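Local structure of 2,3-bisphosphoglycerate-independent phosphoglycerate mutase (Pyrococcus horikoshii, 2ZKT) at residues B[185-188]-B[189-193]; B[210-214]-B[215-219]. The protein probably interconverts 2-phosphoglycerate and 3-phosphoglycerate in glycolysis, as a metal-dependent, cofactor-independent phosphoglycerate mutase of the alkaline phosphatase superfamily. All coordinates share one frame; numbering follows the deposited sequence.

Contact 1 (B[185-188]-B[189-193])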
loop_
_atom_site.group_PDB
_atom_site.type_symbol
_atom_site.label_atom_id
_atom_site.label_comp_id
_atom_site.label_asym_id
_atom_site.label_seq_id
_atom_site.Cartn_x
_atom_site.Cartn_y
_atom_site.Cartn_z
ATOM N N SER B 185 19.908 -25.834 39.180
ATOM C CA SER B 185 20.653 -24.729 38.583
ATOM C C SER B 185 22.166 -24.977 38.627
ATOM O O SER B 185 22.867 -24.935 37.623
ATOM C CB SER B 185 20.309 -23.450 39.351
ATOM O OG SER B 185 19.994 -22.409 38.420
ATOM N N LYS B 186 22.668 -25.202 39.860
ATOM C CA LYS B 186 24.103 -25.454 40.016
ATOM C C LYS B 186 24.550 -26.671 39.202
ATOM O O LYS B 186 25.602 -26.691 38.569
ATOM C CB LYS B 186 24.380 -25.692 41.505
ATOM C CG LYS B 186 25.878 -25.650 41.833
ATOM C CD LYS B 186 26.231 -26.512 43.052
ATOM C CE LYS B 186 26.833 -25.690 44.198
ATOM N NZ LYS B 186 26.394 -26.239 45.484
ATOM N N LYS B 187 23.724 -27.732 39.269
ATOM C CA LYS B 187 24.071 -28.980 38.596
ATOM C C LYS B 187 24.223 -28.799 37.079
ATOM O O LYS B 187 25.133 -29.324 36.446
ATOM C CB LYS B 187 22.964 -29.999 38.885
ATOM C CG LYS B 187 23.376 -31.429 38.522
ATOM C CD LYS B 187 22.333 -32.465 38.952
ATOM C CE LYS B 187 22.603 -33.852 38.352
ATOM N NZ LYS B 187 21.433 -34.296 37.590
ATOM N N VAL B 188 23.267 -28.055 36.487
ATOM C CA VAL B 188 23.220 -27.951 35.025
ATOM C C VAL B 188 24.353 -27.089 34.452
ATOM O O VAL B 188 24.847 -27.312 33.351
ATOM C CB VAL B 188 21.866 -27.361 34.625
ATOM C CG1 VAL B 188 21.849 -27.070 33.121
ATOM C CG2 VAL B 188 20.749 -28.338 34.956
ATOM N N ALA B 189 24.728 -26.044 35.217
ATOM C CA ALA B 189 25.795 -25.170 34.739
ATOM C C ALA B 189 27.143 -25.908 34.681
ATOM O O ALA B 189 28.049 -25.549 33.931
ATOM C CB ALA B 189 25.892 -23.974 35.688
ATOM N N GLU B 190 27.278 -26.941 35.540
ATOM C CA GLU B 190 28.496 -27.735 35.523
ATOM C C GLU B 190 28.484 -28.710 34.349
ATOM O O GLU B 190 29.518 -29.088 33.809
ATOM C CB GLU B 190 28.582 -28.508 36.843
ATOM C CG GLU B 190 28.551 -27.582 38.063
ATOM C CD GLU B 190 28.733 -28.407 39.323
ATOM O OE1 GLU B 190 28.550 -29.615 39.265
ATOM O OE2 GLU B 190 29.056 -27.824 40.360
ATOM N N ILE B 191 27.259 -29.170 34.039
ATOM C CA ILE B 191 27.094 -30.007 32.865
ATOM C C ILE B 191 27.336 -29.181 31.601
ATOM O O ILE B 191 28.096 -29.548 30.716
ATOM C CB ILE B 191 25.663 -30.559 32.888
ATOM C CG1 ILE B 191 25.439 -31.393 34.156
ATOM C CG2 ILE B 191 25.423 -31.481 31.673
ATOM C CD1 ILE B 191 24.029 -31.989 34.227
ATOM N N LEU B 192 26.633 -28.032 31.534
ATOM C CA LEU B 192 26.847 -27.155 30.391
ATOM C C LEU B 192 28.326 -26.796 30.221
ATOM O O LEU B 192 28.842 -26.666 29.117
ATOM C CB LEU B 192 26.036 -25.874 30.608
ATOM C CG LEU B 192 24.526 -26.104 30.505
ATOM C CD1 LEU B 192 23.724 -24.860 30.903
ATOM C CD2 LEU B 192 24.075 -26.472 29.088
ATOM N N GLU B 193 29.001 -26.595 31.371
ATOM C CA GLU B 193 30.394 -26.154 31.338
ATOM C C GLU B 193 31.333 -27.283 30.900
ATOM O O GLU B 193 32.373 -27.073 30.286
ATOM C CB GLU B 193 30.776 -25.664 32.736
ATOM C CG GLU B 193 30.212 -24.275 33.041
ATOM C CD GLU B 193 31.320 -23.249 32.920
ATOM O OE1 GLU B 193 32.476 -23.610 33.097
ATOM O OE2 GLU B 193 31.014 -22.086 32.640
#
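The carboxylate of Glu190 lies alongside the methylene chain of Lys186 in the first turns of the α-helix 186-203. Its OE2 comes within 4.1 Å of Lys186 CD, while OE2 and Lys186 NZ stay 6.0 Å apart; the two side chains run the same way without closing an ion pair. Glu190 gets there because its CG sits beside its own backbone N (chi1 -57°), leaning back over the preceding turn, where CG packs 3.1 Å from Lys186 O. On another side of the helix Val188 and Leu192 lie side by side, with Val188 CG1 3.6 Å from Leu192 CD1. Val188 turns CG1 away from its backbone N and beside its carbonyl carbon (chi1 173°), on the side where Leu192 CD1 lies. Both residues also touch Asn166 at the end of strand 161-166, so this apolar pair packs against that strand of the antiparallel sheet. Ile191 and Val188 both rest on His169, whose NE2 is hydrogen-bonded to Lys187 NZ, tying the start of the helix to a neighbouring loop. The main chain supplies i to i+4 hydrogen bonds: Ala189 N to Ser185 O, Ile191 N to Lys187 O at 3.2 Å, and a nearly straight one from Leu192 N to Val188 O. Against this last carbonyl Leu192 also sets its own branch point, CG lying 3.1 Å from Val188 O.

Contact 2 (B[210-214]-B[215-219]); sequences ERRRK and EGKPI
Arg212 reaches across the end of helix 207-214 to the Pro218 carbonyl, while the backbone closes a Schellman motif. Gly216, with positive phi, is the C-prime residue: Lys217 N bonds to Arg212 O at 2.9 Å and Gly216 N to Arg213 O at 3.2 Å. The Arg212 side chain is extended at chi2, and its turns at chi3 (98°) and chi4 together bring the guanidinium to Pro218 O. NE then donates to Pro218 O at 3.1 Å; the oxygen lies close to the guanidinium plane, whereas the donor stands above the plane of the carbonyl. Lys217 CB covers one face of this group, over its centre and 4.0 Å above the plane, and Ile219 CA sits at its edge. The Lys217 and Arg212 side chains cross at about a right angle, bringing Lys217 NZ to 4.3 Å from Arg212 NH1, a like-charge approach that probably costs some energy. Ala127, from another loop, also packs on Arg212. Nearer the solvent, Arg211 bends at chi3 (91°) and forms a salt bridge to Glu215, one turn on, with NE 2.6 Å from Glu215 OE1 and the guanidinium and carboxylate planes 80° apart. Arg211 NH2 has a second, long and weak ion pair with Glu133. On the aliphatic part of Arg212, Ile219 CG2 packs 3.8 Å from Arg212 CB.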
loop_
_atom_site.group_PDB
_atom_site.type_symbol
_atom_site.label_atom_id
_atom_site.label_comp_id
_atom_site.label_asym_id
_atom_site.label_seq_id
_atom_site.Cartn_x
_atom_site.Cartn_y
_atom_site.Cartn_z
ATOM N N GLU B 210 38.895 -27.354 9.980
ATOM C CA GLU B 210 40.215 -27.735 9.507
ATOM C C GLU B 210 40.475 -27.097 8.147
ATOM O O GLU B 210 41.525 -26.532 7.876
ATOM C CB GLU B 210 40.253 -29.261 9.385
ATOM C CG GLU B 210 40.518 -29.952 10.727
ATOM C CD GLU B 210 41.702 -29.297 11.401
ATOM O OE1 GLU B 210 42.651 -28.944 10.710
ATOM O OE2 GLU B 210 41.670 -29.150 12.623
ATOM N N ARG B 211 39.477 -27.245 7.260
ATOM C CA ARG B 211 39.498 -26.474 6.026
ATOM C C ARG B 211 39.433 -24.979 6.346
ATOM O O ARG B 211 39.973 -24.124 5.643
ATOM C CB ARG B 211 38.254 -26.879 5.229
ATOM C CG ARG B 211 38.181 -26.217 3.848
ATOM C CD ARG B 211 36.778 -26.359 3.227
ATOM N NE ARG B 211 35.933 -25.216 3.596
ATOM C CZ ARG B 211 34.734 -25.102 2.987
ATOM N NH1 ARG B 211 34.343 -26.009 2.107
ATOM N NH2 ARG B 211 33.941 -24.063 3.279
ATOM N N ARG B 212 38.711 -24.670 7.444
ATOM C CA ARG B 212 38.381 -23.282 7.732
ATOM C C ARG B 212 39.596 -22.429 8.140
ATOM O O ARG B 212 39.800 -21.324 7.653
ATOM C CB ARG B 212 37.283 -23.253 8.799
ATOM C CG ARG B 212 35.906 -23.010 8.175
ATOM C CD ARG B 212 34.771 -23.101 9.206
ATOM N NE ARG B 212 34.379 -21.762 9.671
ATOM C CZ ARG B 212 33.666 -20.984 8.827
ATOM N NH1 ARG B 212 33.334 -21.433 7.627
ATOM N NH2 ARG B 212 33.297 -19.752 9.209
ATOM N N ARG B 213 40.397 -22.953 9.095
ATOM C CA ARG B 213 41.597 -22.202 9.484
ATOM C C ARG B 213 42.570 -22.066 8.305
ATOM O O ARG B 213 43.266 -21.069 8.134
ATOM C CB ARG B 213 42.286 -22.905 10.662
ATOM C CG ARG B 213 43.464 -22.096 11.228
ATOM C CD ARG B 213 43.512 -22.141 12.768
ATOM N NE ARG B 213 44.093 -20.900 13.311
ATOM C CZ ARG B 213 44.915 -21.011 14.383
ATOM N NH1 ARG B 213 45.185 -22.202 14.892
ATOM N NH2 ARG B 213 45.474 -19.915 14.919
ATOM N N LYS B 214 42.625 -23.139 7.490
ATOM C CA LYS B 214 43.413 -23.060 6.266
ATOM C C LYS B 214 42.899 -21.937 5.363
ATOM O O LYS B 214 43.660 -21.149 4.811
ATOM C CB LYS B 214 43.314 -24.403 5.534
ATOM C CG LYS B 214 44.126 -24.418 4.230
ATOM C CD LYS B 214 43.909 -25.703 3.419
ATOM C CE LYS B 214 42.425 -25.990 3.148
ATOM N NZ LYS B 214 42.289 -27.293 2.497
ATOM N N GLU B 215 41.582 -21.835 5.158
ATOM C CA GLU B 215 41.023 -20.797 4.282
ATOM C C GLU B 215 40.970 -19.415 4.945
ATOM O O GLU B 215 40.409 -18.468 4.379
ATOM C CB GLU B 215 39.614 -21.192 3.811
ATOM C CG GLU B 215 39.594 -22.306 2.767
ATOM C CD GLU B 215 38.190 -22.605 2.260
ATOM O OE1 GLU B 215 37.360 -23.090 3.064
ATOM O OE2 GLU B 215 37.916 -22.351 1.062
ATOM N N GLY B 216 41.552 -19.308 6.143
ATOM C CA GLY B 216 41.572 -18.041 6.863
ATOM C C GLY B 216 40.235 -17.610 7.456
ATOM O O GLY B 216 40.102 -16.483 7.945
ATOM N N LYS B 217 39.243 -18.501 7.426
ATOM C CA LYS B 217 37.915 -18.192 7.966
ATOM C C LYS B 217 37.851 -18.480 9.476
ATOM O O LYS B 217 38.471 -19.431 9.963
ATOM C CB LYS B 217 36.849 -19.026 7.233
ATOM C CG LYS B 217 36.852 -18.849 5.711
ATOM C CD LYS B 217 35.679 -19.580 5.042
ATOM C CE LYS B 217 34.615 -18.621 4.523
ATOM N NZ LYS B 217 33.459 -19.350 3.920
ATOM N N PRO B 218 37.106 -17.649 10.238
ATOM C CA PRO B 218 36.988 -17.858 11.693
ATOM C C PRO B 218 36.278 -19.189 11.976
ATOM O O PRO B 218 35.132 -19.387 11.577
ATOM C CB PRO B 218 36.176 -16.640 12.149
ATOM C CG PRO B 218 35.311 -16.346 10.948
ATOM C CD PRO B 218 36.286 -16.498 9.798
ATOM N N ILE B 219 36.965 -20.097 12.670
ATOM C CA ILE B 219 36.411 -21.418 12.966
ATOM C C ILE B 219 35.281 -21.469 13.998
ATOM O O ILE B 219 35.293 -20.741 14.999
ATOM C CB ILE B 219 37.524 -22.392 13.439
ATOM C CG1 ILE B 219 38.173 -21.865 14.728
ATOM C CG2 ILE B 219 38.562 -22.575 12.320
ATOM C CD1 ILE B 219 39.238 -22.794 15.313
#

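In the fold
Contact 1 and contact 2 lie on consecutive helices, 186-203 and 207-214, one near the start of the first and the other at the end of the second; their centres are 31 Å apart and their nearest atoms about 17 Å, so they do not touch. Contact 1 is partly buried: regular helical bonds hold it, and its aliphatic face meets strand 161-166. Contact 2 is a surface feature, rich in charge, where side-chain bonds to carbonyl and carboxylate oxygens join the capping bonds as the chain leaves the helix for strand 222-229. Both strands belong to the same antiparallel sheet, which also contains 96-103.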